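Local coordinates for protein L-2,4-diaminobutyric acid acetyltransferase (Geobacillus sp., PDB 6SLL) that catalyses the transfer of an acetyl group from acetyl coenzyme A to L-2,4-diaminobutyric acid, a step in the biosynthesis of the chemical chaperone ectoine, at residues Arg23-Asp28 / Tyr56-Cys61; Gly29-Glu34 / Gly68-Phe73; Trp89-Ala94 / Gly101-Met106; Val119-Thr124 / Ile173-Asn178. One frame throughout, in Å; residues are numbered along the deposited sequence. Where two conformers were deposited one is given.

Interaction 1 (Arg23-Asp28 / Tyr56-Cys61); sequences RPEARD and YFNDTC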
# COMPACT_ATOMS: atom_id res chain seq x y z
N ARG B 23 9.31 6.87 -13.50
CA ARG B 23 8.88 6.21 -12.28
C ARG B 23 9.20 7.06 -11.05
O ARG B 23 10.18 7.88 -11.05
CB ARG B 23 9.45 4.78 -12.18
CG ARG B 23 10.88 4.82 -11.74
CD ARG B 23 11.43 3.33 -11.64
NE ARG B 23 11.08 2.39 -12.85
CZ ARG B 23 11.49 2.30 -14.13
NH1 ARG B 23 12.23 2.97 -14.30
NH2 ARG B 23 11.21 1.69 -15.34
N PRO B 24 8.40 6.94 -10.03
CA PRO B 24 8.70 7.68 -8.80
C PRO B 24 9.86 7.10 -8.05
O PRO B 24 10.28 5.96 -8.34
CB PRO B 24 7.41 7.54 -8.00
CG PRO B 24 6.87 6.21 -8.40
CD PRO B 24 7.20 6.12 -9.91
N GLU B 25 10.31 7.82 -7.05
CA GLU B 25 11.30 7.38 -6.09
C GLU B 25 10.74 7.69 -4.69
O GLU B 25 9.83 8.51 -4.57
CB GLU B 25 12.65 8.04 -6.34
CG GLU B 25 13.09 7.93 -7.80
CD GLU B 25 13.54 6.53 -8.08
OE1 GLU B 25 13.84 5.74 -7.11
OE2 GLU B 25 13.60 6.17 -9.26
N ALA B 26 11.40 7.12 -3.67
CA ALA B 26 10.95 7.40 -2.30
C ALA B 26 10.89 8.90 -1.99
O ALA B 26 9.97 9.38 -1.33
CB ALA B 26 11.80 6.66 -1.31
N ARG B 27 11.91 9.63 -2.51
CA ARG B 27 11.97 11.08 -2.26
C ARG B 27 10.78 11.88 -2.83
O ARG B 27 10.66 13.03 -2.43
CB ARG B 27 13.29 11.63 -2.68
CG ARG B 27 13.52 11.59 -4.25
CD ARG B 27 14.91 12.10 -4.66
NE ARG B 27 14.97 12.27 -6.14
CZ ARG B 27 16.09 12.74 -6.67
NH1 ARG B 27 17.09 12.99 -5.87
NH2 ARG B 27 16.25 12.90 -7.97
N ASP B 28 10.07 11.29 -3.78
CA ASP B 28 8.89 11.94 -4.32
C ASP B 28 7.66 11.91 -3.35
O ASP B 28 6.63 12.46 -3.68
CB ASP B 28 8.52 11.35 -5.62
CG ASP B 28 9.53 11.57 -6.69
OD1 ASP B 28 10.04 12.70 -6.87
OD2 ASP B 28 9.82 10.58 -7.40
N TYR B 56 9.28 0.66 -2.86
CA TYR B 56 9.05 -0.78 -3.11
C TYR B 56 8.22 -1.05 -4.35
O TYR B 56 8.36 -2.15 -4.91
CB TYR B 56 8.43 -1.40 -1.87
CG TYR B 56 9.31 -1.43 -0.68
CD1 TYR B 56 10.22 -2.44 -0.49
CD2 TYR B 56 9.29 -0.44 0.26
CE1 TYR B 56 11.11 -2.43 0.55
CE2 TYR B 56 10.18 -0.40 1.32
CZ TYR B 56 11.10 -1.42 1.45
OH TYR B 56 12.00 -1.39 2.51
N PHE B 57 7.36 -0.14 -4.76
CA PHE B 57 6.39 -0.37 -5.81
C PHE B 57 6.66 0.42 -7.07
O PHE B 57 5.86 0.48 -7.99
CB PHE B 57 4.96 -0.17 -5.34
CG PHE B 57 4.54 -1.11 -4.28
CD1 PHE B 57 4.05 -2.39 -4.63
CD2 PHE B 57 4.64 -0.82 -2.97
CE1 PHE B 57 3.65 -3.27 -3.66
CE2 PHE B 57 4.27 -1.73 -1.98
CZ PHE B 57 3.76 -2.96 -2.33
N ASN B 58 7.84 1.10 -7.15
CA ASN B 58 7.97 2.16 -8.19
C ASN B 58 8.04 1.59 -9.57
O ASN B 58 7.75 2.29 -10.54
CB ASN B 58 9.08 3.11 -7.94
CG ASN B 58 10.44 2.52 -7.96
OD1 ASN B 58 10.67 1.32 -7.89
ND2 ASN B 58 11.40 3.37 -8.08
N ASP B 59 8.36 0.30 -9.72
CA ASP B 59 8.39 -0.35 -11.05
C ASP B 59 7.03 -0.37 -11.72
O ASP B 59 6.97 -0.53 -12.93
CB ASP B 59 8.95 -1.77 -10.92
CG ASP B 59 10.30 -1.76 -10.21
OD1 ASP B 59 10.30 -1.78 -8.96
OD2 ASP B 59 11.30 -1.63 -10.87
N THR B 60 5.97 -0.25 -10.93
CA THR B 60 4.60 -0.26 -11.43
C THR B 60 3.87 1.04 -11.06
O THR B 60 2.63 0.98 -10.94
CB THR B 60 3.85 -1.50 -10.93
OG1 THR B 60 3.83 -1.53 -9.50
CG2 THR B 60 4.44 -2.76 -11.45
N CYS B 61 4.60 2.14 -10.90
CA CYS B 61 3.96 3.44 -10.68
C CYS B 61 4.50 4.44 -11.70
O CYS B 61 5.54 4.20 -12.34
CB CYS B 61 4.25 3.96 -9.25
SG CYS B 61 3.54 2.97 -7.93
O HOH W 1 14.31 3.38 -7.57
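The flat amide of Asn-58 meets Pro-24 at its edge. ND2 gives a fairly straight hydrogen bond of 2.8 Å (161° at the hydrogen) to the Pro-24 carbonyl O, which lies almost in the amide plane, 3° out of it. The guanidinium of Arg-23 is distorted in the conformer given, so its placement beside Asp-59 is uncertain. The carboxylate of Glu-25 is turned nearly perpendicular to the amide, and its OE1 is 3.5 Å from ND2 of Asn-58. A water accepts a second hydrogen bond from ND2, with its O 3.0 Å away. The same water sits beside Glu-25 OE1, but that approach is too short to be trusted in detail.

In Asn-58, CG lies between the backbone N and the carbonyl carbon (chi1 63°). This torsion turns CG to the Pro-24 side. CB of Asn-58 is 3.8 Å from CG of Pro-24. The same ring carbon packs on CB of Cys-61 at 3.6 Å. The aliphatic part of Arg-23 runs past the amide, with CD 3.6 Å from ND2 of Asn-58. Both residues were deposited in two conformers, and this holds for one.

The contact joins the loop after strand 20-22 to the loop after helix 47-56. Asp-59 finds its salt-bridge partner in Arg-81 of the second subunit. Arg-23 NE remains 4.5 Å from Asp-59 OD2, with no N-H aimed at it. The two loops are thus tied by a neutral polar link, the Asn-58 amide between a main-chain carbonyl and a water, while the charges of Arg-23 and Asp-59 probably add only long-range attraction.

Interaction 2 (Gly29-Glu34 / Gly68-Phe73); sequences GTRVWE and GDIVGF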
# COMPACT_ATOMS: atom_id res chain seq x y z
N GLY B 29 7.81 11.16 -2.24
CA GLY B 29 6.62 10.87 -1.45
C GLY B 29 5.87 12.11 -0.98
O GLY B 29 4.63 12.15 -1.11
N THR B 30 6.60 13.13 -0.45
CA THR B 30 5.89 14.33 -0.04
C THR B 30 5.16 15.03 -1.12
O THR B 30 4.03 15.48 -0.98
CB THR B 30 6.87 15.23 0.75
OG1 THR B 30 6.98 14.70 2.08
CG2 THR B 30 6.40 16.65 0.80
N ARG B 31 5.85 15.22 -2.29
CA ARG B 31 5.21 15.96 -3.36
C ARG B 31 4.04 15.21 -3.96
O ARG B 31 3.03 15.79 -4.39
CB ARG B 31 6.20 16.36 -4.44
CG ARG B 31 7.15 17.46 -3.99
CD ARG B 31 8.02 18.16 -5.09
NE ARG B 31 8.77 17.31 -5.83
CZ ARG B 31 9.09 17.51 -7.08
NH1 ARG B 31 8.61 18.44 -7.98
NH2 ARG B 31 9.91 16.60 -7.58
N VAL B 32 4.17 13.86 -3.99
CA VAL B 32 3.00 13.05 -4.42
C VAL B 32 1.85 13.17 -3.44
O VAL B 32 0.70 13.35 -3.81
CB VAL B 32 3.44 11.56 -4.62
CG1 VAL B 32 2.21 10.70 -4.81
CG2 VAL B 32 4.37 11.47 -5.79
N TRP B 33 2.16 13.12 -2.12
CA TRP B 33 1.17 13.29 -1.09
C TRP B 33 0.43 14.64 -1.30
O TRP B 33 -0.79 14.69 -1.19
CB TRP B 33 1.86 13.17 0.26
CG TRP B 33 0.95 13.39 1.45
CD1 TRP B 33 0.13 12.50 2.04
CD2 TRP B 33 0.77 14.65 2.16
NE1 TRP B 33 -0.53 13.09 3.10
CE2 TRP B 33 -0.15 14.39 3.20
CE3 TRP B 33 1.37 15.89 2.03
CZ2 TRP B 33 -0.50 15.35 4.10
CZ3 TRP B 33 1.05 16.85 2.96
CH2 TRP B 33 0.11 16.60 3.96
N GLU B 34 1.23 15.68 -1.51
CA GLU B 34 0.61 17.00 -1.74
C GLU B 34 -0.30 17.03 -2.93
O GLU B 34 -1.43 17.61 -2.90
CB GLU B 34 1.70 18.07 -1.87
CG GLU B 34 2.43 18.33 -0.54
CD GLU B 34 3.58 19.25 -0.63
OE1 GLU B 34 4.14 19.37 -1.72
OE2 GLU B 34 3.95 19.82 0.42
N GLY B 68 9.08 21.25 -13.83
CA GLY B 68 9.57 20.99 -12.45
C GLY B 68 8.62 20.60 -11.39
O GLY B 68 9.05 20.32 -10.30
N ASP B 69 7.31 20.70 -11.74
CA ASP B 69 6.23 20.41 -10.78
C ASP B 69 5.67 19.00 -11.09
O ASP B 69 5.49 18.66 -12.25
CB ASP B 69 5.04 21.40 -10.94
CG ASP B 69 5.36 22.74 -10.53
OD1 ASP B 69 6.36 22.95 -9.77
OD2 ASP B 69 4.81 23.59 -11.26
N ILE B 70 5.42 18.22 -10.04
CA ILE B 70 4.69 16.95 -10.22
C ILE B 70 3.26 17.35 -10.54
O ILE B 70 2.57 18.00 -9.74
CB ILE B 70 4.88 15.98 -9.04
CG1 ILE B 70 6.39 15.49 -8.97
CG2 ILE B 70 3.89 14.83 -9.19
CD1 ILE B 70 6.67 14.64 -7.72
N VAL B 71 2.77 16.93 -11.69
CA VAL B 71 1.43 17.19 -12.15
C VAL B 71 0.56 15.97 -12.28
O VAL B 71 -0.63 16.07 -12.56
CB VAL B 71 1.40 18.07 -13.40
CG1 VAL B 71 2.02 19.46 -13.13
CG2 VAL B 71 2.02 17.38 -14.57
N GLY B 72 1.17 14.76 -12.20
CA GLY B 72 0.40 13.52 -12.32
C GLY B 72 1.05 12.43 -11.57
O GLY B 72 2.30 12.37 -11.43
N PHE B 73 0.24 11.47 -11.13
CA PHE B 73 0.74 10.24 -10.43
C PHE B 73 -0.25 9.14 -10.71
O PHE B 73 -1.48 9.33 -10.69
CB PHE B 73 0.85 10.51 -8.93
CG PHE B 73 1.27 9.31 -8.11
CD1 PHE B 73 2.57 8.89 -8.13
CD2 PHE B 73 0.40 8.69 -7.26
CE1 PHE B 73 2.99 7.85 -7.34
CE2 PHE B 73 0.77 7.66 -6.43
CZ PHE B 73 2.08 7.24 -6.48
O HOH W 2 5.48 19.17 -7.31
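Helix 29-34 crosses strand 69-73 at 66° and brings Arg-31 and Val-32 onto Ile-70 and Phe-73. The axes of the two segments come within 8.9 Å. The paired alpha carbons, Arg-31 with Ile-70 and Val-32 with Phe-73, are both 7.0 Å apart.

Val-32 sets CG1 over the middle of the Phe-73 ring. The methyl is 3.5 Å from the ring centroid and only 5° off its normal, a CH-pi contact. In Phe-73, CG is anti to the backbone N (chi1 177°), which brings CG up to Val-32 CG1. CD1 of Ile-70 lies over the centre of the Arg-31 guanidinium, 3.7 Å above the plane. At the edge of that group, NH1 makes a weak hydrogen bond to Gly-68 O at 3.0 Å. A water links NH1 to Ile-70 N. An alanine in place of Phe-73 would probably open a gap beneath Val-32 CG1, which would lose the ring face it rests on.

Ile-63 of strand 62-66 touches Val-32, Ile-70 and Phe-73. Val-71 and Gly-72 both face Ala-64 in a classic beta bulge. The whole is the packing of the first helix on the central sheet of the GNAT fold.

Interaction 3 (Trp89-Ala94 / Gly101-Met106); sequences WQVAVA and GIAKAM. With COA (coenzyme A), chain F; DAB (2,4-diaminobutyric acid), chain G.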
# COMPACT_ATOMS: atom_id res chain seq x y z
N TRP B 89 -4.41 1.79 -8.16
CA TRP B 89 -4.88 2.31 -6.89
C TRP B 89 -5.33 3.73 -7.02
O TRP B 89 -6.55 4.01 -6.88
CB TRP B 89 -3.81 2.08 -5.84
CG TRP B 89 -4.15 2.49 -4.44
CD1 TRP B 89 -5.31 3.06 -3.95
CD2 TRP B 89 -3.28 2.32 -3.31
NE1 TRP B 89 -5.15 3.27 -2.62
CE2 TRP B 89 -3.92 2.85 -2.20
CE3 TRP B 89 -2.02 1.80 -3.18
CZ2 TRP B 89 -3.36 2.83 -0.94
CZ3 TRP B 89 -1.44 1.75 -1.90
CH2 TRP B 89 -2.13 2.29 -0.82
N GLN B 90 -4.44 4.70 -7.28
CA GLN B 90 -4.83 6.11 -7.40
C GLN B 90 -4.27 6.68 -8.70
O GLN B 90 -3.08 6.45 -9.01
CB GLN B 90 -4.35 6.94 -6.19
CG GLN B 90 -5.02 6.51 -4.90
CD GLN B 90 -4.64 7.33 -3.70
OE1 GLN B 90 -3.47 7.48 -3.39
NE2 GLN B 90 -5.63 7.87 -3.04
N VAL B 91 -5.09 7.44 -9.39
CA VAL B 91 -4.68 8.25 -10.53
C VAL B 91 -5.01 9.68 -10.24
O VAL B 91 -6.22 9.96 -9.99
CB VAL B 91 -5.32 7.76 -11.85
CG1 VAL B 91 -4.85 8.56 -13.01
CG2 VAL B 91 -5.26 6.28 -12.06
N ALA B 92 -4.07 10.57 -10.33
CA ALA B 92 -4.32 12.01 -10.05
C ALA B 92 -3.60 12.86 -11.07
O ALA B 92 -2.42 12.59 -11.35
CB ALA B 92 -3.78 12.35 -8.65
N VAL B 93 -4.28 13.92 -11.53
CA VAL B 93 -3.60 14.96 -12.31
C VAL B 93 -4.00 16.27 -11.64
O VAL B 93 -5.17 16.52 -11.28
CB VAL B 93 -4.02 14.89 -13.79
CG1 VAL B 93 -3.56 16.10 -14.58
CG2 VAL B 93 -3.49 13.59 -14.43
N ALA B 94 -3.04 17.16 -11.46
CA ALA B 94 -3.26 18.48 -10.87
C ALA B 94 -4.31 19.21 -11.68
O ALA B 94 -4.32 19.19 -12.91
CB ALA B 94 -1.95 19.26 -10.88
N GLY B 101 -4.51 15.16 -21.60
CA GLY B 101 -4.08 13.81 -21.95
C GLY B 101 -3.02 13.26 -20.99
O GLY B 101 -2.49 12.17 -21.33
N ILE B 102 -2.74 13.87 -19.89
CA ILE B 102 -1.66 13.38 -19.01
C ILE B 102 -2.07 12.06 -18.39
O ILE B 102 -1.27 11.14 -18.33
CB ILE B 102 -1.30 14.46 -17.98
CG1 ILE B 102 -0.70 15.69 -18.68
CG2 ILE B 102 -0.34 13.89 -16.95
CD1 ILE B 102 -0.48 16.86 -17.74
N ALA B 103 -3.31 11.93 -17.90
CA ALA B 103 -3.67 10.66 -17.30
C ALA B 103 -3.64 9.53 -18.34
O ALA B 103 -3.14 8.42 -18.03
CB ALA B 103 -5.05 10.70 -16.64
N LYS B 104 -4.13 9.78 -19.55
CA LYS B 104 -4.10 8.75 -20.57
C LYS B 104 -2.65 8.38 -20.88
O LYS B 104 -2.35 7.20 -21.05
CB LYS B 104 -4.78 9.26 -21.80
CG LYS B 104 -4.90 8.31 -22.94
CD LYS B 104 -5.59 8.94 -24.17
CE LYS B 104 -7.02 9.30 -23.93
NZ LYS B 104 -7.75 9.46 -25.27
N ALA B 105 -1.77 9.33 -20.94
CA ALA B 105 -0.35 9.07 -21.23
C ALA B 105 0.27 8.32 -20.06
O ALA B 105 1.12 7.42 -20.31
CB ALA B 105 0.42 10.35 -21.51
N MET B 106 -0.07 8.63 -18.82
CA MET B 106 0.50 7.90 -17.73
C MET B 106 0.04 6.44 -17.74
O MET B 106 0.81 5.54 -17.46
CB MET B 106 0.07 8.49 -16.36
CG MET B 106 0.75 9.79 -16.00
SD MET B 106 0.53 10.30 -14.29
CE MET B 106 -1.25 10.56 -14.23
N1A COA F . -14.81 16.37 -18.97
C2A COA F . -14.99 15.49 -19.96
N3A COA F . -14.18 14.50 -20.34
C4A COA F . -13.03 14.45 -19.60
C5A COA F . -12.77 15.30 -18.53
C6A COA F . -13.70 16.30 -18.18
N6A COA F . -13.55 17.18 -17.23
N7A COA F . -11.50 15.01 -18.06
C8A COA F . -11.07 13.97 -18.76
N9A COA F . -12.00 13.60 -19.67
C1B COA F . -11.89 12.52 -20.56
C2B COA F . -11.01 12.83 -21.77
O2B COA F . -11.73 13.44 -22.78
C3B COA F . -10.44 11.45 -22.02
O3B COA F . -11.53 10.63 -22.61
P3B COA F . -11.56 10.29 -24.20
O7A COA F . -10.39 9.29 -24.25
O8A COA F . -13.00 9.81 -24.45
O9A COA F . -10.81 11.46 -25.02
C4B COA F . -10.27 10.89 -20.63
O4B COA F . -11.27 11.47 -19.82
C5B COA F . -8.82 11.06 -20.18
O5B COA F . -8.43 12.45 -20.27
P1A COA F . -7.03 12.99 -19.75
O1A COA F . -6.86 14.36 -20.28
O2A COA F . -5.96 11.99 -19.96
O3A COA F . -7.37 13.08 -18.17
P2A COA F . -6.66 14.05 -17.10
O4A COA F . -5.20 14.11 -17.34
O5A COA F . -7.41 15.35 -17.06
O6A COA F . -6.87 13.25 -15.78
CBP COA F . -8.17 12.44 -13.93
CCP COA F . -8.09 12.57 -15.42
CDP COA F . -9.36 11.49 -13.60
CEP COA F . -6.91 11.85 -13.41
CAP COA F . -8.40 13.88 -13.36
OAP COA F . -9.71 14.32 -13.80
C9P COA F . -8.32 14.02 -11.88
O9P COA F . -7.29 13.85 -11.21
N8P COA F . -9.51 14.35 -11.32
C7P COA F . -9.80 14.59 -9.99
C6P COA F . -10.97 15.68 -9.82
C5P COA F . -12.34 15.12 -10.03
O5P COA F . -12.55 14.41 -11.08
N4P COA F . -13.24 15.42 -9.28
C3P COA F . -14.67 14.92 -9.45
C2P COA F . -15.52 15.39 -8.03
S1P COA F . -15.82 17.13 -8.20
N DAB G . -10.97 6.35 -3.54
CA DAB G . -9.88 5.34 -3.56
C DAB G . -8.58 6.06 -3.27
O DAB G . -7.63 5.34 -2.98
CB DAB G . -9.82 4.59 -4.90
CG DAB G . -9.38 5.41 -6.07
ND DAB G . -9.36 4.55 -7.30
OXT DAB G . -8.51 7.28 -3.35
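Val-93 on strand 89-93 packs against Ile-102, Ala-103 and Met-106 of helix 102-106. The two elements open the beta-alpha-beta unit of the GNAT fold that holds coenzyme A. CB of Val-93 is 3.8 Å from O4A of the pyrophosphate. CG1, anti to the backbone N (chi1 169°), also comes near O4A. CG2 approaches O4A more closely, at 3.4 Å. It also reaches the helix: CG2 of Ile-102, CB of Ala-103 and CE of Met-106 lie within 4.0 Å. The valine therefore fills the angle between strand, helix and pyrophosphate.

Main-chain N-H groups hold the cofactor. Val-93 N donates to the pantetheine oxygen O9P. At the helix start, N of Gly-101, Ala-103 and Lys-104 donate to O1A, O4A and O2A. This is the family's pyrophosphate-binding turn, and the helix end would probably favour the negative phosphates. At the backbone angles of N-cap Gly-101, a CB would press on the preceding carbonyl O. Earlier in the strand, the substrate meets Trp-89 and Gln-90. Trp-89 O accepts from the substrate ND at 2.9 Å, and Gln-90 NE2 donates to OXT at 3.0 Å. Lys-104 NZ is 2.8 Å from O7A of the 3'-phosphate and also forms a salt bridge with Glu-143.

Interaction 4 (Val119-Thr124 / Ile173-Asn178); sequences VRFIET and IGPFFN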
# COMPACT_ATOMS: atom_id res chain seq x y z
N VAL B 119 0.81 -8.55 -17.93
CA VAL B 119 -0.41 -8.21 -17.28
C VAL B 119 -1.55 -8.48 -18.25
O VAL B 119 -1.60 -7.98 -19.39
CB VAL B 119 -0.40 -6.75 -16.87
CG1 VAL B 119 -1.81 -6.26 -16.50
CG2 VAL B 119 0.54 -6.51 -15.71
N ARG B 120 -2.50 -9.28 -17.80
CA ARG B 120 -3.62 -9.63 -18.61
C ARG B 120 -4.92 -8.91 -18.22
O ARG B 120 -5.83 -8.82 -19.06
CB ARG B 120 -3.79 -11.14 -18.60
CG ARG B 120 -4.46 -11.76 -19.81
CD ARG B 120 -4.57 -13.30 -19.69
NE ARG B 120 -5.43 -13.72 -20.75
CZ ARG B 120 -6.58 -14.35 -20.66
NH1 ARG B 120 -6.95 -14.86 -19.42
NH2 ARG B 120 -7.22 -14.71 -21.74
N PHE B 121 -4.99 -8.35 -17.00
CA PHE B 121 -6.12 -7.58 -16.54
C PHE B 121 -5.69 -6.36 -15.75
O PHE B 121 -4.70 -6.52 -14.99
CB PHE B 121 -7.06 -8.42 -15.64
CG PHE B 121 -7.73 -9.57 -16.38
CD1 PHE B 121 -8.95 -9.38 -16.94
CD2 PHE B 121 -7.15 -10.78 -16.38
CE1 PHE B 121 -9.59 -10.39 -17.65
CE2 PHE B 121 -7.80 -11.88 -17.03
CZ PHE B 121 -9.00 -11.60 -17.70
N ILE B 122 -6.43 -5.28 -15.84
CA ILE B 122 -6.36 -4.22 -14.86
C ILE B 122 -7.59 -4.33 -13.99
O ILE B 122 -8.72 -4.49 -14.51
CB ILE B 122 -6.30 -2.86 -15.52
CG1 ILE B 122 -4.94 -2.62 -16.19
CG2 ILE B 122 -6.66 -1.77 -14.56
CD1 ILE B 122 -4.91 -1.36 -17.06
N GLU B 123 -7.42 -4.13 -12.67
CA GLU B 123 -8.48 -3.88 -11.71
C GLU B 123 -8.37 -2.51 -11.14
O GLU B 123 -7.19 -2.16 -10.81
CB GLU B 123 -8.47 -4.99 -10.56
CG GLU B 123 -9.05 -6.32 -10.99
CD GLU B 123 -9.05 -7.37 -10.00
OE1 GLU B 123 -9.34 -8.55 -10.37
OE2 GLU B 123 -8.78 -7.15 -8.77
N THR B 124 -9.45 -1.81 -10.90
CA THR B 124 -9.42 -0.49 -10.25
C THR B 124 -10.83 -0.25 -9.73
O THR B 124 -11.75 -0.80 -10.30
CB THR B 124 -8.93 0.59 -11.22
OG1 THR B 124 -8.58 1.74 -10.51
CG2 THR B 124 -9.94 0.92 -12.29
N ILE B 173 -10.72 -4.83 -16.43
CA ILE B 173 -10.47 -4.56 -17.85
C ILE B 173 -9.55 -5.61 -18.39
O ILE B 173 -8.49 -5.87 -17.84
CB ILE B 173 -9.85 -3.22 -18.04
CG1 ILE B 173 -10.78 -2.06 -17.52
CG2 ILE B 173 -9.49 -2.95 -19.49
CD1 ILE B 173 -10.07 -0.78 -17.29
N GLY B 174 -9.99 -6.30 -19.42
CA GLY B 174 -9.27 -7.41 -19.98
C GLY B 174 -10.16 -8.49 -20.45
O GLY B 174 -11.37 -8.43 -20.31
N PRO B 175 -9.54 -9.59 -21.02
CA PRO B 175 -8.10 -9.83 -21.06
C PRO B 175 -7.42 -9.08 -22.16
O PRO B 175 -7.90 -8.87 -23.25
CB PRO B 175 -8.01 -11.30 -21.36
CG PRO B 175 -9.32 -11.62 -22.12
CD PRO B 175 -10.33 -10.74 -21.50
N PHE B 176 -6.16 -8.63 -21.85
CA PHE B 176 -5.37 -7.89 -22.84
C PHE B 176 -4.83 -8.78 -23.93
O PHE B 176 -4.46 -8.32 -25.00
CB PHE B 176 -4.22 -7.10 -22.21
CG PHE B 176 -4.70 -5.99 -21.42
CD1 PHE B 176 -5.14 -4.87 -22.02
CD2 PHE B 176 -4.57 -5.95 -20.09
CE1 PHE B 176 -5.61 -3.80 -21.29
CE2 PHE B 176 -4.95 -4.88 -19.38
CZ PHE B 176 -5.56 -3.83 -19.88
N PHE B 177 -4.73 -10.09 -23.67
CA PHE B 177 -4.20 -11.00 -24.64
C PHE B 177 -4.77 -12.37 -24.39
O PHE B 177 -5.28 -12.69 -23.30
CB PHE B 177 -2.68 -11.06 -24.70
CG PHE B 177 -1.99 -11.43 -23.45
CD1 PHE B 177 -1.70 -10.51 -22.43
CD2 PHE B 177 -1.57 -12.68 -23.17
CE1 PHE B 177 -1.09 -10.84 -21.22
CE2 PHE B 177 -0.98 -13.07 -21.94
CZ PHE B 177 -0.74 -12.12 -21.02
N ASN B 178 -4.73 -13.23 -25.39
CA ASN B 178 -5.31 -14.61 -25.36
C ASN B 178 -4.50 -15.53 -24.51
O ASN B 178 -3.32 -15.34 -24.26
CB ASN B 178 -5.38 -15.15 -26.77
CG ASN B 178 -6.54 -14.55 -27.53
OD1 ASN B 178 -7.66 -15.12 -27.58
ND2 ASN B 178 -6.26 -13.49 -28.30
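Arg-120 and Phe-177 hold each other through side chain and backbone. In the conformer given, the arginine has CG roughly anti to the backbone N (chi1 -153°) and is extended from CG to NE. NE donates to Phe-177 O at 2.8 Å, and NH2 adds a weaker bond to the same oxygen. CG sits over the Phe-177 ring toward its rim, 3.9 Å from the centroid, a CH-pi contact. In Phe-177, chi1 of 59° turns CG to the side where the ring meets Arg-120 CG. Arg-120 and Pro-175 lie side by side, pointing the same way, with Pro-175 CB above the guanidinium, 3.4 Å from CZ. NH2 has a salt bridge with Asp-179.

The peptide before Pro-175 is cis. Phe-121 lies against it, with CE1 3.4 Å from Gly-174 C. CA of Pro-175 lies over that ring, toward its rim. A CB on Gly-174 would clash with Phe-121 CD1 and Arg-120 O. An alanine in place of Phe-121 would probably leave the cis peptide and Pro-175 without this aromatic cover.

Phe-176 N donates to Arg-120 O, and Ile-122 and Ile-173 form an antiparallel hydrogen-bonded pair. Strand 121-125 lies between strands 85-93 and 168-173, and helix 131-144 packs on Ile-173 through Phe-137 and Ala-141.

Interaction 3 is buried, nearest the chain's middle, and alone of the four touches both ligands. Interactions 1, 2 and 4 lie farther out and are partly buried. Interaction 2 meets interaction 3 through the neighbouring strands 69-78 and 85-93: Phe-73 pairs with Ala-92, and Met-106 SD packs on Gly-72. Interaction 1 touches interaction 2 where Asp-28 meets Ile-70, and both reach the second subunit. Interaction 4 holds the next strand of the sheet, across the chain's centre from interaction 2. Interaction 3 has no hydrogen bond across its segments and rests on apolar side chains. Interaction 2 adds an arginine to a CH-pi core, interaction 1 rests on an amide, and interaction 4 mixes backbone bonds with aromatic rings.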